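PDB 3FRM: uncharacterized conserved protein from Staphylococcus epidermidis, which is of unknown function but carries a GNAT-type acetyltransferase domain and so probably belongs to the acetyltransferase superfamily. Local coordinates for residues K152-I155 with Y156-N160; R141-G144 with D145-N149; T20-S23 with R24-I27. All blocks are in the same frame, centred on the assembly; numbering follows the deposited sequence.

All three contacts are local, each formed within one continuous run of chain. Interactions 1 and 2 are surface contacts sharing helix 145-158: interaction 2 joins the preceding turn to its first residues, while interaction 1 lies in its weakly bonded last turn, from which the chain goes on to the sodium site. Interaction 3 lies in the N-terminal half, in the DUF5613 region, at a hairpin on one edge of the beta sheet; partly buried, it is about 28 to 30 Å, centre to centre, from the others. Their chemistry follows place. A serine hydroxyl grips a helix carbonyl in 1, aromatic packing, a salt bridge and a water serve 2, and an aspartate holds the hairpin turn in 3.

Interaction 1 (K152-I155 with Y156-N160); sequences KQHI and YSSYN. With NA (sodium ion), chain G.
His154 and Ser158, one helical turn apart, make the tight part of this contact. Ser158 OG donates to His154 O over 2.7 Å, and Ser157 N reaches His154 O at 3.1 Å; the two donors come from opposite faces of the carbonyl plane, so the oxygen is held from both sides. The short serine side chain suits this place: with chi1 at 66°, OG lies between the backbone N and the carbonyl carbon and folds back on the helix, hanging over the centre of one face of the His154 ring. Tyr156 N to Lys152 O, at 2.9 Å, is a regular helical bond, but the next ones span three residues, and Ser158 N to Ile155 O is weak. From this weakly bonded last turn of helix 145-158 the chain goes on to the sodium ion, which Tyr159 O binds at 2.5 Å and Asn160 O at 2.9 Å, with Asp162 and Ile164 completing the site. Apolar Ile155 is buried, packing on Tyr132 and Arg166. The exposed side is looser: Gln153 OE1 stands 4.1 Å from Tyr156 CD2 at the ring edge, with amide and ring planes 49° apart.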
# COMPACT_ATOMS: atom_id res chain seq x y z
N LYS A 152 -2.26 -23.93 -5.80
CA LYS A 152 -2.79 -24.27 -7.11
C LYS A 152 -3.52 -25.59 -7.12
O LYS A 152 -4.65 -25.68 -7.54
CB LYS A 152 -1.69 -24.33 -8.16
CG LYS A 152 -1.52 -23.03 -8.96
CD LYS A 152 -0.35 -23.14 -9.94
CE LYS A 152 -0.64 -24.12 -11.08
NZ LYS A 152 0.59 -24.75 -11.68
N GLN A 153 -2.86 -26.61 -6.62
CA GLN A 153 -3.46 -27.94 -6.51
C GLN A 153 -4.77 -27.90 -5.71
O GLN A 153 -5.73 -28.53 -6.04
CB GLN A 153 -2.44 -28.91 -5.85
CG GLN A 153 -1.64 -29.71 -6.87
CD GLN A 153 -2.42 -30.93 -7.40
OE1 GLN A 153 -3.60 -30.81 -7.77
NE2 GLN A 153 -1.77 -32.10 -7.43
N HIS A 154 -4.80 -27.14 -4.66
CA HIS A 154 -6.00 -27.04 -3.84
C HIS A 154 -7.21 -26.45 -4.60
O HIS A 154 -8.28 -27.05 -4.63
CB HIS A 154 -5.66 -26.29 -2.57
CG HIS A 154 -6.82 -26.07 -1.65
ND1 HIS A 154 -7.60 -27.10 -1.17
CD2 HIS A 154 -7.30 -24.94 -1.08
CE1 HIS A 154 -8.52 -26.61 -0.36
NE2 HIS A 154 -8.36 -25.30 -0.29
N ILE A 155 -7.01 -25.30 -5.25
CA ILE A 155 -8.02 -24.69 -6.12
C ILE A 155 -8.47 -25.62 -7.26
O ILE A 155 -9.69 -25.74 -7.59
CB ILE A 155 -7.48 -23.42 -6.79
CG1 ILE A 155 -6.89 -22.47 -5.77
CG2 ILE A 155 -8.58 -22.72 -7.62
CD1 ILE A 155 -6.41 -21.17 -6.40
N TYR A 156 -7.49 -26.25 -7.88
CA TYR A 156 -7.76 -27.13 -9.01
C TYR A 156 -8.55 -28.36 -8.60
O TYR A 156 -9.02 -29.09 -9.44
CB TYR A 156 -6.45 -27.58 -9.67
CG TYR A 156 -6.67 -28.52 -10.83
CD1 TYR A 156 -7.25 -28.05 -12.01
CD2 TYR A 156 -6.30 -29.88 -10.76
CE1 TYR A 156 -7.46 -28.92 -13.12
CE2 TYR A 156 -6.50 -30.76 -11.87
CZ TYR A 156 -7.09 -30.26 -13.03
OH TYR A 156 -7.32 -31.07 -14.10
N SER A 157 -8.69 -28.65 -7.31
CA SER A 157 -9.44 -29.85 -6.98
C SER A 157 -10.61 -29.53 -6.08
O SER A 157 -11.32 -30.43 -5.66
CB SER A 157 -8.52 -30.88 -6.31
OG SER A 157 -8.41 -30.55 -4.95
N SER A 158 -10.80 -28.26 -5.77
CA SER A 158 -11.90 -27.89 -4.93
C SER A 158 -12.76 -26.84 -5.59
O SER A 158 -13.65 -26.32 -4.94
CB SER A 158 -11.41 -27.42 -3.55
OG SER A 158 -10.68 -26.22 -3.67
N TYR A 159 -12.53 -26.56 -6.87
CA TYR A 159 -13.23 -25.45 -7.54
C TYR A 159 -14.71 -25.67 -7.89
O TYR A 159 -15.47 -24.71 -7.81
CB TYR A 159 -12.45 -24.91 -8.74
CG TYR A 159 -12.57 -25.77 -9.96
CD1 TYR A 159 -11.76 -26.89 -10.11
CD2 TYR A 159 -13.50 -25.47 -10.97
CE1 TYR A 159 -11.86 -27.70 -11.23
CE2 TYR A 159 -13.62 -26.28 -12.12
CZ TYR A 159 -12.79 -27.40 -12.24
OH TYR A 159 -12.88 -28.23 -13.36
N ASN A 160 -15.14 -26.86 -8.32
CA ASN A 160 -16.58 -27.15 -8.36
C ASN A 160 -17.02 -27.25 -6.92
O ASN A 160 -17.42 -26.26 -6.30
CB ASN A 160 -16.92 -28.49 -8.99
CG ASN A 160 -16.13 -28.76 -10.22
OD1 ASN A 160 -16.53 -28.36 -11.32
ND2 ASN A 160 -15.02 -29.50 -10.08
NA NA G . -17.43 -23.45 -6.91

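Interaction 2 (R141-G144 with D145-N149); sequences RPFG and DSYAN
A type I beta turn, Arg141 to Gly144, leads straight into helix 145-158, with Gly144 at the N-cap and Arg141 and Phe143 reaching forward to Asp145, Tyr147 and Ala148. Gly144 N closes the turn on Arg141 O at 3.1 Å, and Gly144 O starts the helix by accepting Ala148 N at 3.2 Å. Gly144, with a positive phi of 85° and an extended psi, fits because it has no side chain to press on the preceding carbonyl and on Asp145 N. Phe143 and Tyr147 lie side by side. Phe143 CB sits over the Tyr147 face, 4.0 Å from the ring centroid, as a CH-pi contact, while the phenyl edge turns toward that same face with the ring planes 50° apart. The tyrosine can face the turn because its CG lies opposite the backbone N, at a chi1 of -170°. Between the backbones a water donates to Phe143 O at 2.7 Å and accepts from Tyr147 N at 2.8 Å, serving an N-H of the first turn. Arg141, extended from CG to NE, lays CD 3.6 Å from Ala148 CB. Arg141 NH1 makes a bent salt bridge to Asp145 OD2 at 2.8 Å, from the anti side but well out of the carboxylate plane, the two flat groups set nearly at right angles. Arg141 NH2 bonds to Asp137 O, and Tyr147 OH accepts from Tyr37 N. An aspartate in the first turn probably also interacts favourably with the positive helix end, so its charge may serve both the arginine and the helix start.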
# COMPACT_ATOMS: atom_id res chain seq x y z
N ARG A 141 4.77 -14.41 -5.17
CA ARG A 141 4.78 -15.61 -4.37
C ARG A 141 5.53 -15.37 -3.07
O ARG A 141 6.71 -15.71 -2.95
CB ARG A 141 5.37 -16.75 -5.16
CG ARG A 141 4.58 -17.10 -6.37
CD ARG A 141 5.24 -18.24 -7.11
NE ARG A 141 4.59 -18.45 -8.39
CZ ARG A 141 4.89 -19.41 -9.26
NH1 ARG A 141 5.88 -20.34 -9.00
NH2 ARG A 141 4.20 -19.45 -10.41
N PRO A 142 4.83 -14.79 -2.07
CA PRO A 142 5.61 -14.40 -0.91
C PRO A 142 6.18 -15.55 -0.12
O PRO A 142 7.08 -15.31 0.66
CB PRO A 142 4.63 -13.57 -0.06
CG PRO A 142 3.30 -13.86 -0.59
CD PRO A 142 3.44 -14.30 -2.01
N PHE A 143 5.65 -16.78 -0.31
CA PHE A 143 6.08 -17.95 0.48
C PHE A 143 6.72 -18.93 -0.47
O PHE A 143 6.85 -20.11 -0.17
CB PHE A 143 4.92 -18.61 1.26
CG PHE A 143 4.08 -17.62 2.06
CD1 PHE A 143 4.62 -16.93 3.13
CD2 PHE A 143 2.75 -17.40 1.72
CE1 PHE A 143 3.84 -16.00 3.86
CE2 PHE A 143 1.96 -16.51 2.45
CZ PHE A 143 2.50 -15.80 3.51
N GLY A 144 7.12 -18.45 -1.63
CA GLY A 144 7.86 -19.34 -2.53
C GLY A 144 7.00 -20.20 -3.41
O GLY A 144 5.78 -20.27 -3.26
N ASP A 145 7.67 -20.88 -4.33
CA ASP A 145 7.07 -21.59 -5.46
C ASP A 145 6.21 -22.77 -5.06
O ASP A 145 5.05 -22.91 -5.51
CB ASP A 145 8.19 -22.09 -6.42
CG ASP A 145 8.95 -20.93 -7.07
OD1 ASP A 145 10.20 -20.95 -7.08
OD2 ASP A 145 8.28 -19.95 -7.52
N SER A 146 6.81 -23.65 -4.26
CA SER A 146 6.15 -24.84 -3.79
C SER A 146 4.90 -24.55 -2.97
O SER A 146 3.92 -25.30 -3.04
CB SER A 146 7.17 -25.71 -3.03
OG SER A 146 6.58 -26.47 -2.02
N TYR A 147 4.93 -23.48 -2.19
CA TYR A 147 3.71 -23.04 -1.57
C TYR A 147 2.62 -22.60 -2.57
O TYR A 147 1.45 -23.01 -2.43
CB TYR A 147 4.01 -21.86 -0.68
CG TYR A 147 2.86 -21.45 0.22
CD1 TYR A 147 2.91 -21.78 1.56
CD2 TYR A 147 1.74 -20.72 -0.26
CE1 TYR A 147 1.89 -21.40 2.43
CE2 TYR A 147 0.71 -20.37 0.60
CZ TYR A 147 0.80 -20.72 1.95
OH TYR A 147 -0.14 -20.41 2.89
N ALA A 148 2.96 -21.68 -3.48
CA ALA A 148 2.06 -21.32 -4.59
C ALA A 148 1.54 -22.58 -5.27
O ALA A 148 0.34 -22.68 -5.50
CB ALA A 148 2.75 -20.41 -5.63
N ASN A 149 2.42 -23.54 -5.55
CA ASN A 149 1.98 -24.75 -6.24
C ASN A 149 0.97 -25.58 -5.47
O ASN A 149 0.05 -26.14 -6.07
CB ASN A 149 3.14 -25.63 -6.68
CG ASN A 149 3.78 -25.16 -7.98
OD1 ASN A 149 3.17 -24.36 -8.74
ND2 ASN A 149 5.04 -25.60 -8.22
O HOH W 1 7.38 -22.53 -1.24

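Interaction 3 (T20-S23 with R24-I27); sequences TEDS and RKAI
Two backbone N-H groups converge on one oxygen of the Asp22 carboxylate. Arg24 N reaches Asp22 OD2 at 2.8 Å from the anti side, tilted out of the plane, and Lys25 N meets Asp22 OD2 at 3.1 Å nearly along the C-O axis, slightly to the opposite side of that plane. Asp22 OD1 forms a salt bridge with Lys25 NZ at 2.7 Å. The second flat group, the guanidinium of Arg24, has Lys25 CG over the centre of one face; its NH1 pairs with Asp56 of helix 50-66. Asp22 suits its place because a chi1 of 64° turns the short carboxylate over the turn, where it can take both N-H groups. The bond to Arg24 N makes an Asx turn. Lys25, bent at its second and fourth torsions, curls its ammonium group back to the same aspartate. Behind the turn the backbones pair: Asp22 N donates to Lys25 O at 3.1 Å and Ile27 N to Thr20 O at 2.9 Å. Between these bonds Glu21 faces Ala26, and Ala26 CA lies 3.2 Å from Thr20 O, a CA-H...O contact. On the other face Thr20 CG2 lies 4.2 Å from Ile27 CG1, the isoleucine being buried against Trp42 and Met63. Glu21 reaches out to Lys45. Together these make an antiparallel beta hairpin with a tight turn through Asp22-Arg24, braced by the Asp22 side chain.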
# COMPACT_ATOMS: atom_id res chain seq x y z
N THR A 20 -13.22 -24.04 17.44
CA THR A 20 -13.73 -23.53 18.69
C THR A 20 -14.01 -22.05 18.49
O THR A 20 -13.28 -21.37 17.80
CB THR A 20 -12.66 -23.77 19.78
OG1 THR A 20 -13.15 -24.75 20.70
CG2 THR A 20 -12.31 -22.52 20.52
N GLU A 21 -15.09 -21.57 19.07
CA GLU A 21 -15.30 -20.15 19.13
C GLU A 21 -15.85 -19.82 20.49
O GLU A 21 -16.85 -20.42 20.89
CB GLU A 21 -16.30 -19.69 18.10
CG GLU A 21 -16.47 -18.17 18.18
CD GLU A 21 -17.24 -17.57 17.03
OE1 GLU A 21 -17.53 -18.30 16.03
OE2 GLU A 21 -17.55 -16.35 17.12
N ASP A 22 -15.20 -18.90 21.19
CA ASP A 22 -15.68 -18.42 22.48
C ASP A 22 -15.54 -16.90 22.54
O ASP A 22 -15.33 -16.29 21.52
CB ASP A 22 -14.96 -19.11 23.62
CG ASP A 22 -13.49 -18.80 23.65
OD1 ASP A 22 -12.69 -19.67 24.12
OD2 ASP A 22 -13.10 -17.71 23.21
N SER A 23 -15.64 -16.28 23.70
CA SER A 23 -15.65 -14.83 23.69
C SER A 23 -14.29 -14.22 23.39
O SER A 23 -14.22 -13.07 22.94
CB SER A 23 -16.17 -14.25 24.98
OG SER A 23 -15.22 -14.48 26.00
N ARG A 24 -13.21 -14.96 23.59
CA ARG A 24 -11.94 -14.34 23.25
C ARG A 24 -11.35 -14.63 21.87
O ARG A 24 -10.61 -13.78 21.35
CB ARG A 24 -10.85 -14.51 24.34
CG ARG A 24 -10.85 -15.74 25.13
CD ARG A 24 -9.64 -15.73 26.10
NE ARG A 24 -8.91 -16.98 25.97
CZ ARG A 24 -7.78 -17.18 25.25
NH1 ARG A 24 -7.23 -18.40 25.24
NH2 ARG A 24 -7.17 -16.19 24.62
N LYS A 25 -11.68 -15.79 21.27
CA LYS A 25 -11.03 -16.27 20.04
C LYS A 25 -11.76 -17.39 19.28
O LYS A 25 -12.46 -18.20 19.84
CB LYS A 25 -9.65 -16.80 20.38
CG LYS A 25 -9.72 -17.81 21.51
CD LYS A 25 -9.14 -19.10 21.13
CE LYS A 25 -8.94 -20.04 22.38
NZ LYS A 25 -10.16 -20.16 23.23
N ALA A 26 -11.56 -17.41 17.98
CA ALA A 26 -12.03 -18.47 17.11
C ALA A 26 -10.76 -19.17 16.67
O ALA A 26 -9.80 -18.51 16.33
CB ALA A 26 -12.77 -17.87 15.87
N ILE A 27 -10.74 -20.49 16.70
CA ILE A 27 -9.59 -21.27 16.20
C ILE A 27 -9.96 -22.01 14.89
O ILE A 27 -10.95 -22.70 14.86
CB ILE A 27 -9.21 -22.31 17.20
CG1 ILE A 27 -8.74 -21.64 18.51
CG2 ILE A 27 -8.21 -23.32 16.60
CD1 ILE A 27 -8.12 -22.64 19.48